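Local structure of DUF3244 domain-containing protein (Bacteroides vulgatus ATCC 8482, 3D33) at residues Ile55-Met58 and Ala59-Gly62. The protein is of unknown function but folds as an immunoglobulin-like beta-sandwich of the DUF3244 family. Numbering follows the deposited sequence. Where two conformers were deposited one is given.
Sequences ITDM and AKGG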
loop_
_atom_site.group_PDB
_atom_site.type_symbol
_atom_site.label_atom_id
_atom_site.label_comp_id
_atom_site.label_asym_id
_atom_site.label_seq_id
_atom_site.Cartn_x
_atom_site.Cartn_y
_atom_site.Cartn_z
ATOM N N ILE A 55 -2.288 1.007 6.598
ATOM C CA ILE A 55 -1.835 2.369 6.555
ATOM C C ILE A 55 -1.904 2.896 7.989
ATOM O O ILE A 55 -2.946 2.734 8.661
ATOM C CB ILE A 55 -2.687 3.234 5.619
ATOM C CG1 ILE A 55 -2.662 2.682 4.192
ATOM C CG2 ILE A 55 -2.232 4.713 5.646
ATOM C CD1 ILE A 55 -3.545 3.398 3.268
ATOM N N THR A 56 -0.803 3.478 8.450
ATOM C CA THR A 56 -0.606 3.936 9.829
ATOM C C THR A 56 -0.153 5.412 9.881
ATOM O O THR A 56 0.788 5.799 9.162
ATOM C CB THR A 56 0.475 3.029 10.530
ATOM O OG1 THR A 56 0.084 1.651 10.454
ATOM C CG2 THR A 56 0.638 3.427 11.992
ATOM N N ASP A 57 -0.807 6.236 10.701
ATOM C CA ASP A 57 -0.405 7.650 10.796
ATOM C C ASP A 57 0.899 7.755 11.590
ATOM O O ASP A 57 1.108 7.027 12.569
ATOM C CB ASP A 57 -1.495 8.533 11.395
ATOM C CG ASP A 57 -1.362 8.682 12.882
ATOM O OD1 ASP A 57 -1.885 7.809 13.598
ATOM O OD2 ASP A 57 -0.731 9.664 13.330
HETATM N N MSE A 58 1.750 8.693 11.204
HETATM C CA MSE A 58 3.064 8.812 11.838
HETATM C C MSE A 58 3.122 9.705 13.092
HETATM O O MSE A 58 4.167 9.757 13.770
HETATM C CB MSE A 58 4.077 9.253 10.796
HETATM C CG MSE A 58 4.243 8.213 9.718
HETATM SE SE MSE A 58 5.338 6.736 10.305
HETATM C CE MSE A 58 7.150 7.885 10.291
ATOM N N ALA A 59 2.019 10.374 13.409
ATOM C CA ALA A 59 1.921 11.223 14.599
ATOM C C ALA A 59 1.599 10.422 15.848
ATOM O O ALA A 59 2.145 10.691 16.922
ATOM C CB ALA A 59 0.851 12.334 14.382
ATOM N N LYS A 60 0.680 9.474 15.732
ATOM C CA LYS A 60 0.251 8.648 16.862
ATOM C C LYS A 60 0.491 7.144 16.688
ATOM O O LYS A 60 0.375 6.385 17.658
ATOM C CB LYS A 60 -1.237 8.858 17.092
ATOM C CG LYS A 60 -1.559 10.292 17.552
ATOM C CD LYS A 60 -3.039 10.550 17.590
ATOM C CE LYS A 60 -3.343 11.819 18.361
ATOM N NZ LYS A 60 -3.155 11.664 19.842
ATOM N N GLY A 61 0.792 6.720 15.457
ATOM C CA GLY A 61 1.035 5.299 15.162
ATOM C C GLY A 61 -0.270 4.516 15.103
ATOM O O GLY A 61 -0.280 3.287 15.293
ATOM N N GLY A 62 -1.368 5.232 14.851
ATOM C CA GLY A 62 -2.694 4.622 14.644
ATOM C C GLY A 62 -2.935 4.108 13.235
ATOM O O GLY A 62 -2.637 4.788 12.234
#
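D57 and G62 face each other where the chain folds back through a tight hairpin turn: D57 N donates to G62 O at 2.8 Å, nearly straight at 162°, and G61 N returns a weak bond to D57 O. The D57 carboxylate lies against one face of the loop and accepts from three backbone amides. Its OD2 takes K60 N at 2.8 Å, on the syn side. A weak bond to OD2 from A59 N, two residues on, closes an Asx turn; with the G61 N to D57 O bond this gives an Asx motif. OD1 is met by G62 N at 2.9 Å, from above the carboxylate plane. Chi1 is 92°, away from a staggered value, and brings both oxygens to these amides. With an alanine in place of D57, the amides of A59, K60 and G62 would probably lose their acceptors and the turn would flex more. G61 takes a positive phi (76°), which glycine adopts readily, as the chain turns back. T56 CG2, anti to the backbone N, rests 3.4 Å from G61 C. The turn joins strand 50-57 to the outermost strand 63-69. On the other flank lies strand 87-96: T56 bonds through its backbone to K90 and M58 to E88, and the D57 side chain touches Y89.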